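Local coordinates for protein cytochrome c' (Allochromatium vinosum, PDB 5GYR) that carries a covalently bound, high-spin heme c without a sixth iron ligand and has electron transfer activity, though its exact function is not known, at residues 71-74 / 75-79. Sequence-based numbering, arbitrary orientation.
Sequences TRVK and PEFFQ. With HEC (heme c), chain P.
Val73 sets its methyls against Phe77 and Phe78, just where an ST turn of this cytochrome c' heme pocket runs into residues 75-79, which coil helically. CG2, anti to the backbone N, meets Phe77 CB at 3.7 Å, touches Phe78 CE2 as well and also reaches the heme methyl CMD; CG1, set by a chi1 of 71° between the backbone N and the carbonyl carbon, lies 3.9 Å from Phe78 CE2. The valine crosses both aromatic side chains at about a right angle, and Phe77 extends to the heme's CAC through CE1. Tyr58 packs on Val73 and Phe77 alike, while Pro60 of the second subunit packs against Phe78.

Upstream, one heme propionate takes a bond from each of two neighbours: Thr71 OG1 donates to O2D at 2.6 Å, and Arg72 N to O1D at 2.9 Å, nearly straight. Thr71 OG1 also accepts from Val73 N, closing the ST turn, and is bonded by Arg12 NH1 from helix 5-31. Replacing Thr71 by a valine would probably leave O2D, Val73 N and Arg12 NH1 each short of a partner and the turn less firmly fixed. Beyond Val73, the chain is tied by Phe77 N to Lys74 O (3.0 Å), the donor standing 43° out of the carbonyl plane.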
ATOM      1  N   THR A  71       5.922 -19.280  -0.009  1.00 18.16           N
ATOM      2  CA  THR A  71       5.087 -18.276   0.644  1.00 17.38           C
ATOM      3  C   THR A  71       3.680 -18.829   0.831  1.00 18.33           C
ATOM      4  O   THR A  71       3.222 -19.689   0.071  1.00 20.90           O
ATOM      5  CB  THR A  71       5.017 -16.954  -0.157  1.00 16.17           C
ATOM      6  OG1 THR A  71       4.236 -16.000   0.571  1.00 16.94           O
ATOM      7  CG2 THR A  71       4.386 -17.147  -1.523  1.00 17.14           C
ATOM      8  N   ARG A  72       3.019 -18.341   1.867  1.00 15.84           N
ATOM      9  CA  ARG A  72       1.645 -18.727   2.177  1.00 18.27           C
ATOM     10  C   ARG A  72       0.673 -17.580   1.952  1.00 18.55           C
ATOM     11  O   ARG A  72      -0.482 -17.674   2.332  1.00 18.60           O
ATOM     12  CB  ARG A  72       1.548 -19.202   3.629  1.00 18.83           C
ATOM     13  CG  ARG A  72       2.371 -20.448   3.919  1.00 20.82           C
ATOM     14  CD  ARG A  72       2.381 -20.793   5.395  1.00 20.24           C
ATOM     15  NE  ARG A  72       1.042 -21.029   5.922  1.00 25.72           N
ATOM     16  CZ  ARG A  72       0.754 -21.167   7.213  1.00 25.11           C
ATOM     17  NH1 ARG A  72       1.704 -21.079   8.143  1.00 32.18           N
ATOM     18  NH2 ARG A  72      -0.499 -21.380   7.584  1.00 25.74           N
ATOM     19  N   VAL A  73       1.130 -16.492   1.337  1.00 15.52           N
ATOM     20  CA  VAL A  73       0.231 -15.374   1.080  1.00 18.11           C
ATOM     21  C   VAL A  73      -0.809 -15.758   0.038  1.00 16.70           C
ATOM     22  O   VAL A  73      -0.510 -16.474  -0.923  1.00 18.87           O
ATOM     23  CB  VAL A  73       0.986 -14.102   0.649  1.00 15.33           C
ATOM     24  CG1 VAL A  73       1.568 -14.253  -0.753  1.00 17.70           C
ATOM     25  CG2 VAL A  73       0.066 -12.893   0.747  1.00 15.22           C
ATOM     26  N   LYS A  74      -2.040 -15.308   0.264  1.00 18.99           N
ATOM     27  CA  LYS A  74      -3.111 -15.449  -0.723  1.00 18.00           C
ATOM     28  C   LYS A  74      -3.142 -14.234  -1.639  1.00 19.01           C
ATOM     29  O   LYS A  74      -2.892 -13.120  -1.200  1.00 18.70           O
ATOM     30  CB  LYS A  74      -4.452 -15.594  -0.023  1.00 20.94           C
ATOM     31  CG  LYS A  74      -4.578 -16.900   0.730  1.00 26.94           C
ATOM     32  CD  LYS A  74      -5.828 -16.918   1.577  1.00 29.11           C
ATOM     33  CE  LYS A  74      -7.057 -17.242   0.756  1.00 32.72           C
ATOM     34  NZ  LYS A  74      -7.743 -18.436   1.322  1.00 41.58           N
ATOM     35  N   PRO A  75      -3.462 -14.429  -2.917  1.00 19.46           N
ATOM     36  CA  PRO A  75      -3.365 -13.329  -3.886  1.00 20.44           C
ATOM     37  C   PRO A  75      -4.252 -12.132  -3.514  1.00 21.93           C
ATOM     38  O   PRO A  75      -3.908 -11.003  -3.829  1.00 21.04           O
ATOM     39  CB  PRO A  75      -3.812 -13.964  -5.222  1.00 21.73           C
ATOM     40  CG  PRO A  75      -4.161 -15.385  -4.939  1.00 23.71           C
ATOM     41  CD  PRO A  75      -3.763 -15.732  -3.546  1.00 20.86           C
ATOM     42  N   GLU A  76      -5.360 -12.405  -2.821  1.00 19.78           N
ATOM     43  CA  GLU A  76      -6.317 -11.380  -2.386  1.00 22.04           C
ATOM     44  C   GLU A  76      -5.701 -10.310  -1.508  1.00 21.43           C
ATOM     45  O   GLU A  76      -6.237  -9.215  -1.392  1.00 23.06           O
ATOM     46  CB  GLU A  76      -7.477 -12.014  -1.606  1.00 25.52           C
ATOM     47  CG  GLU A  76      -8.437 -12.840  -2.451  1.00 29.52           C
ATOM     48  CD  GLU A  76      -8.048 -14.293  -2.640  1.00 31.44           C
ATOM     49  OE1 GLU A  76      -6.894 -14.679  -2.363  1.00 24.27           O
ATOM     50  OE2 GLU A  76      -8.930 -15.049  -3.095  1.00 42.17           O
ATOM     51  N   PHE A  77      -4.612 -10.650  -0.839  1.00 18.11           N
ATOM     52  CA  PHE A  77      -3.965  -9.732   0.080  1.00 18.57           C
ATOM     53  C   PHE A  77      -3.516  -8.445  -0.593  1.00 17.89           C
ATOM     54  O   PHE A  77      -3.747  -7.343  -0.069  1.00 19.10           O
ATOM     55  CB  PHE A  77      -2.748 -10.423   0.687  1.00 19.03           C
ATOM     56  CG  PHE A  77      -2.055  -9.580   1.725  1.00 21.54           C
ATOM     57  CD1 PHE A  77      -2.653  -9.342   2.963  1.00 21.72           C
ATOM     58  CD2 PHE A  77      -0.834  -9.005   1.457  1.00 22.38           C
ATOM     59  CE1 PHE A  77      -2.029  -8.552   3.916  1.00 23.79           C
ATOM     60  CE2 PHE A  77      -0.201  -8.224   2.405  1.00 26.13           C
ATOM     61  CZ  PHE A  77      -0.798  -7.995   3.635  1.00 20.89           C
ATOM     62  N   PHE A  78      -2.919  -8.587  -1.772  1.00 17.18           N
ATOM     63  CA  PHE A  78      -2.244  -7.486  -2.446  1.00 17.92           C
ATOM     64  C   PHE A  78      -3.144  -6.310  -2.840  1.00 20.63           C
ATOM     65  O   PHE A  78      -2.708  -5.160  -2.869  1.00 22.79           O
ATOM     66  CB  PHE A  78      -1.511  -8.011  -3.668  1.00 16.82           C
ATOM     67  CG  PHE A  78      -0.377  -8.911  -3.326  1.00 17.30           C
ATOM     68  CD1 PHE A  78       0.886  -8.382  -3.096  1.00 19.36           C
ATOM     69  CD2 PHE A  78      -0.561 -10.271  -3.183  1.00 15.44           C
ATOM     70  CE1 PHE A  78       1.938  -9.217  -2.761  1.00 21.26           C
ATOM     71  CE2 PHE A  78       0.496 -11.108  -2.841  1.00 18.55           C
ATOM     72  CZ  PHE A  78       1.746 -10.576  -2.641  1.00 16.15           C
ATOM     73  N   GLN A  79      -4.405  -6.578  -3.111  1.00 19.69           N
ATOM     74  CA  GLN A  79      -5.294  -5.498  -3.579  1.00 20.91           C
ATOM     75  C   GLN A  79      -5.625  -4.480  -2.487  1.00 20.94           C
ATOM     76  O   GLN A  79      -6.159  -3.406  -2.762  1.00 19.62           O
ATOM     77  CB  GLN A  79      -6.586  -6.065  -4.174  1.00 24.81           C
ATOM     78  CG  GLN A  79      -7.449  -6.798  -3.182  1.00 26.15           C
ATOM     79  CD  GLN A  79      -8.598  -7.501  -3.860  1.00 28.88           C
ATOM     80  OE1 GLN A  79      -9.254  -6.934  -4.729  1.00 32.99           O
ATOM     81  NE2 GLN A  79      -8.854  -8.730  -3.470  1.00 27.85           N
TER
HETATM   82 FE   HEC P 201       0.953 -13.240  10.269  1.00 14.38          FE
HETATM   83  CHA HEC P 201       2.576 -15.492   8.268  1.00 13.41           C
HETATM   84  CHB HEC P 201       2.302 -14.752  13.040  1.00 11.74           C
HETATM   85  CHC HEC P 201      -0.276 -10.710  12.246  1.00 13.79           C
HETATM   86  CHD HEC P 201      -0.468 -11.767   7.539  1.00 14.09           C
HETATM   87  NA  HEC P 201       2.122 -14.835  10.596  1.00 12.32           N
HETATM   88  C1A HEC P 201       2.743 -15.609   9.627  1.00 13.36           C
HETATM   89  C2A HEC P 201       3.544 -16.605  10.263  1.00 14.85           C
HETATM   90  C3A HEC P 201       3.446 -16.408  11.603  1.00 13.15           C
HETATM   91  C4A HEC P 201       2.600 -15.277  11.803  1.00 13.03           C
HETATM   92  CMA HEC P 201       4.128 -17.187  12.698  1.00 14.31           C
HETATM   93  CAA HEC P 201       4.355 -17.684   9.561  1.00 15.35           C
HETATM   94  CBA HEC P 201       5.709 -17.058   9.207  1.00 16.84           C
HETATM   95  CGA HEC P 201       6.664 -18.081   8.659  1.00 17.41           C
HETATM   96  O1A HEC P 201       7.517 -18.626   9.397  1.00 22.61           O
HETATM   97  O2A HEC P 201       6.592 -18.373   7.461  1.00 18.74           O
HETATM   98  NB  HEC P 201       0.988 -12.820  12.308  1.00 13.04           N
HETATM   99  C1B HEC P 201       1.630 -13.534  13.247  1.00 11.94           C
HETATM  100  C2B HEC P 201       1.399 -12.950  14.536  1.00 14.51           C
HETATM  101  C3B HEC P 201       0.681 -11.802  14.326  1.00 13.97           C
HETATM  102  C4B HEC P 201       0.456 -11.736  12.864  1.00 12.72           C
HETATM  103  CMB HEC P 201       1.904 -13.469  15.862  1.00 13.66           C
HETATM  104  CAB HEC P 201       0.275 -10.730  15.273  1.00 13.62           C
HETATM  105  CBB HEC P 201       0.916 -10.470  16.436  1.00 10.00           C
HETATM  106  NC  HEC P 201      -0.214 -11.542   9.947  1.00 13.37           N
HETATM  107  C1C HEC P 201      -0.552 -10.627  10.892  1.00 13.42           C
HETATM  108  C2C HEC P 201      -1.377  -9.653  10.305  1.00 13.35           C
HETATM  109  C3C HEC P 201      -1.438  -9.926   8.942  1.00 14.84           C
HETATM  110  C4C HEC P 201      -0.663 -11.126   8.732  1.00 12.51           C
HETATM  111  CMC HEC P 201      -2.000  -8.513  11.069  1.00 15.37           C
HETATM  112  CAC HEC P 201      -2.140  -9.173   7.867  1.00 12.89           C
HETATM  113  CBC HEC P 201      -2.699  -7.940   8.052  1.00 15.15           C
HETATM  114  ND  HEC P 201       0.972 -13.595   8.373  1.00 15.21           N
HETATM  115  C1D HEC P 201       0.387 -12.875   7.392  1.00 14.06           C
HETATM  116  C2D HEC P 201       0.706 -13.403   6.045  1.00 14.47           C
HETATM  117  C3D HEC P 201       1.554 -14.443   6.250  1.00 13.66           C
HETATM  118  C4D HEC P 201       1.748 -14.506   7.710  1.00 15.04           C
HETATM  119  CMD HEC P 201       0.223 -12.925   4.691  1.00 14.12           C
HETATM  120  CAD HEC P 201       2.181 -15.295   5.174  1.00 13.49           C
HETATM  121  CBD HEC P 201       3.570 -14.704   4.840  1.00 13.12           C
HETATM  122  CGD HEC P 201       4.306 -15.396   3.709  1.00 13.83           C
HETATM  123  O1D HEC P 201       4.375 -16.635   3.706  1.00 16.36           O
HETATM  124  O2D HEC P 201       4.904 -14.761   2.799  1.00 16.08           O